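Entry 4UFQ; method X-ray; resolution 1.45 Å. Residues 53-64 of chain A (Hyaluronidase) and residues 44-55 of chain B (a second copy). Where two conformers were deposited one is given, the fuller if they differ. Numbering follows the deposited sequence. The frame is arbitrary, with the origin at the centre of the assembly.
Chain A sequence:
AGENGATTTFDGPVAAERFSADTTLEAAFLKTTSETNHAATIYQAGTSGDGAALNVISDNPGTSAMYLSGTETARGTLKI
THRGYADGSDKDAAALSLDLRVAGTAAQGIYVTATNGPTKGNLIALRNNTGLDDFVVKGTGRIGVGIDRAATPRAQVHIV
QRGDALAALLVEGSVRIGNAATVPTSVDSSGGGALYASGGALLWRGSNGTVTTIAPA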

# COMPACT_ATOMS: atom_id res chain seq x y z
N ALA A 53 -0.82 -5.97 22.71
CA ALA A 53 -2.12 -5.54 23.21
C ALA A 53 -3.16 -6.57 22.79
O ALA A 53 -3.92 -7.10 23.61
CB ALA A 53 -2.46 -4.16 22.67
N LEU A 54 -3.15 -6.91 21.50
CA LEU A 54 -4.18 -7.76 20.93
C LEU A 54 -3.60 -8.79 19.97
O LEU A 54 -2.84 -8.46 19.06
CB LEU A 54 -5.24 -6.91 20.25
CG LEU A 54 -6.42 -7.66 19.63
CD1 LEU A 54 -7.17 -8.48 20.69
CD2 LEU A 54 -7.37 -6.68 18.95
N ASN A 55 -3.98 -10.04 20.21
CA ASN A 55 -3.53 -11.18 19.43
C ASN A 55 -4.75 -11.90 18.85
O ASN A 55 -5.53 -12.48 19.61
CB ASN A 55 -2.72 -12.11 20.34
CG ASN A 55 -2.14 -13.29 19.60
OD1 ASN A 55 -1.74 -13.19 18.44
ND2 ASN A 55 -2.09 -14.44 20.28
N VAL A 56 -4.91 -11.85 17.53
CA VAL A 56 -6.08 -12.41 16.85
C VAL A 56 -5.66 -13.52 15.90
O VAL A 56 -4.77 -13.32 15.07
CB VAL A 56 -6.86 -11.31 16.09
CG1 VAL A 56 -8.10 -11.88 15.40
CG2 VAL A 56 -7.25 -10.17 17.04
N ILE A 57 -6.28 -14.69 16.03
CA ILE A 57 -5.91 -15.88 15.28
C ILE A 57 -7.17 -16.56 14.77
O ILE A 57 -8.14 -16.72 15.51
CB ILE A 57 -5.19 -16.93 16.16
CG1 ILE A 57 -4.08 -16.30 17.00
CG2 ILE A 57 -4.62 -18.05 15.30
CD1 ILE A 57 -4.19 -16.66 18.48
N SER A 58 -7.13 -17.00 13.51
CA SER A 58 -8.18 -17.85 12.98
C SER A 58 -7.60 -19.06 12.28
O SER A 58 -6.59 -18.97 11.59
CB SER A 58 -9.10 -17.11 12.01
OG SER A 58 -10.14 -17.98 11.59
N ASP A 59 -8.25 -20.20 12.48
CA ASP A 59 -7.92 -21.45 11.81
C ASP A 59 -8.95 -21.79 10.72
O ASP A 59 -8.92 -22.87 10.15
CB ASP A 59 -7.87 -22.61 12.82
CG ASP A 59 -6.79 -22.43 13.86
OD1 ASP A 59 -5.83 -21.68 13.62
OD2 ASP A 59 -6.90 -23.05 14.94
N ASN A 60 -9.87 -20.86 10.45
CA ASN A 60 -10.93 -21.11 9.49
C ASN A 60 -10.56 -20.54 8.14
O ASN A 60 -10.48 -19.32 8.00
CB ASN A 60 -12.24 -20.46 9.92
CG ASN A 60 -13.33 -20.61 8.86
OD1 ASN A 60 -13.23 -21.46 7.97
ND2 ASN A 60 -14.36 -19.78 8.95
N PRO A 61 -10.36 -21.41 7.13
CA PRO A 61 -9.98 -20.89 5.81
C PRO A 61 -11.12 -20.27 4.99
O PRO A 61 -10.85 -19.63 3.98
CB PRO A 61 -9.42 -22.13 5.09
CG PRO A 61 -10.08 -23.27 5.74
CD PRO A 61 -10.35 -22.89 7.16
N GLY A 62 -12.37 -20.45 5.43
CA GLY A 62 -13.52 -20.01 4.66
C GLY A 62 -13.96 -18.58 4.90
O GLY A 62 -14.88 -18.10 4.24
N THR A 63 -13.31 -17.89 5.83
CA THR A 63 -13.75 -16.57 6.25
C THR A 63 -12.57 -15.72 6.71
O THR A 63 -11.64 -16.25 7.31
CB THR A 63 -14.74 -16.69 7.43
OG1 THR A 63 -15.90 -17.40 7.00
CG2 THR A 63 -15.17 -15.34 7.96
N SER A 64 -12.61 -14.42 6.42
CA SER A 64 -11.60 -13.49 6.93
C SER A 64 -11.42 -13.67 8.43
O SER A 64 -12.39 -13.78 9.15
CB SER A 64 -11.99 -12.04 6.66
OG SER A 64 -12.03 -11.78 5.27
N GLN B 44 -10.40 -17.95 16.85
CA GLN B 44 -11.39 -18.77 16.18
C GLN B 44 -10.74 -20.10 15.80
O GLN B 44 -9.89 -20.15 14.90
CB GLN B 44 -11.92 -18.07 14.91
CG GLN B 44 -12.74 -18.98 13.98
CD GLN B 44 -14.01 -19.51 14.64
OE1 GLN B 44 -14.07 -20.65 15.11
NE2 GLN B 44 -15.03 -18.67 14.66
N ALA B 45 -11.15 -21.16 16.49
CA ALA B 45 -10.54 -22.48 16.32
C ALA B 45 -11.29 -23.33 15.31
O ALA B 45 -10.81 -24.40 14.94
CB ALA B 45 -10.43 -23.21 17.66
N GLY B 46 -12.46 -22.87 14.86
CA GLY B 46 -13.19 -23.55 13.81
C GLY B 46 -12.33 -23.70 12.57
O GLY B 46 -11.46 -22.86 12.33
N THR B 47 -12.55 -24.77 11.79
CA THR B 47 -11.73 -25.06 10.62
C THR B 47 -12.55 -24.99 9.34
O THR B 47 -12.10 -25.43 8.28
CB THR B 47 -11.05 -26.44 10.74
OG1 THR B 47 -12.04 -27.45 10.99
CG2 THR B 47 -10.03 -26.43 11.87
N SER B 48 -13.75 -24.44 9.44
CA SER B 48 -14.60 -24.22 8.27
C SER B 48 -15.77 -23.32 8.67
O SER B 48 -15.94 -23.03 9.85
CB SER B 48 -15.13 -25.55 7.71
OG SER B 48 -16.08 -26.13 8.57
N GLY B 49 -16.55 -22.88 7.69
CA GLY B 49 -17.75 -22.12 7.97
C GLY B 49 -17.63 -20.61 7.79
O GLY B 49 -16.76 -20.12 7.05
N ASP B 50 -18.51 -19.88 8.43
CA ASP B 50 -18.60 -18.45 8.25
C ASP B 50 -18.09 -17.64 9.45
O ASP B 50 -18.34 -16.49 9.52
CB ASP B 50 -20.05 -18.03 8.02
CG ASP B 50 -20.73 -18.84 7.01
OD1 ASP B 50 -20.19 -19.03 5.92
OD2 ASP B 50 -21.86 -19.26 7.29
N GLY B 51 -17.42 -18.28 10.38
CA GLY B 51 -16.91 -17.62 11.57
C GLY B 51 -15.56 -16.95 11.41
O GLY B 51 -14.58 -17.56 10.99
N ALA B 52 -15.51 -15.67 11.76
CA ALA B 52 -14.26 -14.93 11.88
C ALA B 52 -13.74 -15.03 13.31
O ALA B 52 -14.42 -15.57 14.18
CB ALA B 52 -14.47 -13.46 11.49
N ALA B 53 -12.54 -14.52 13.56
CA ALA B 53 -12.05 -14.36 14.92
C ALA B 53 -12.66 -13.09 15.51
O ALA B 53 -13.26 -13.11 16.60
CB ALA B 53 -10.52 -14.28 14.91
N LEU B 54 -12.57 -12.00 14.76
CA LEU B 54 -12.98 -10.70 15.26
C LEU B 54 -13.74 -9.90 14.22
O LEU B 54 -13.30 -9.74 13.08
CB LEU B 54 -11.76 -9.93 15.76
CG LEU B 54 -12.02 -8.55 16.36
CD1 LEU B 54 -12.97 -8.65 17.56
CD2 LEU B 54 -10.72 -7.90 16.76
N ASN B 55 -14.90 -9.41 14.64
CA ASN B 55 -15.80 -8.64 13.80
C ASN B 55 -16.04 -7.28 14.46
O ASN B 55 -16.67 -7.22 15.52
CB ASN B 55 -17.11 -9.42 13.64
CG ASN B 55 -18.09 -8.73 12.72
OD1 ASN B 55 -17.71 -8.10 11.74
ND2 ASN B 55 -19.38 -8.84 13.05
O HOH W 1 -11.98 -16.82 10.04
O HOH W 2 -8.40 -25.44 15.29

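A single asparagine amide makes two of the five direct hydrogen bonds between the two stretches: N60(A) ND2 spends both its protons on backbone carbonyls of the other copy, reaching G51(B) O at 3.0 Å and G49(B) O at 3.1 Å, both nearly linear. The other end of the same amide turns home, where N60(A) OD1 accepts from G62(A) N at 2.9 Å within the type I turn from N60(A) to T63(A). That bond, with OD1 as acceptor, agrees with ND2 being the end that faces the two carbonyls; the CA-to-CB bond points sideways, and with chi1 t the end of the side chain comes nearer to chain B. At the close of that turn, T63(A) OG1 donates to G49(B) O at 2.9 Å, so one carbonyl serves two donors.

G49(B), which offers that carbonyl, has phi/psi of 101/-158, where a CB would be jammed against the carbonyl O of S48(B). Glycine also matters at G46(B) and G51(B), where a CB would clash with the amide of Q44(B). That amide braces its own loop: Q44(B) OE1 accepts from G46(B) N at 2.8 Å, and Q44(B) NE2 donates to A52(B) O at 3.2 Å.

Before the turn, the backbones meet in a short parallel bridge, S58(A) with Q44(B). Q44(B) N donates to I57(A) O and D59(A) N donates to Q44(B) O, each at 2.9 Å, so Q44(B) is held through both its backbone polar groups.

Water extends the polar seam. The O of water 1 lies 2.7 Å from S58(A) OG and donates to G51(B) O at 2.9 Å; the O of water 2 donates to D59(A) OD2 at 2.8 Å and to A45(B) O at 2.6 Å.

Toward the start of the chain A strand the chemistry becomes apolar. V56(A) CG1 packs on A53(B) CB at 3.4 Å, while V56(A) CG2 and L54(A) CD2 each lie 4.2 Å from L54(B) CD2, the latter pairing the same leucine from two copies.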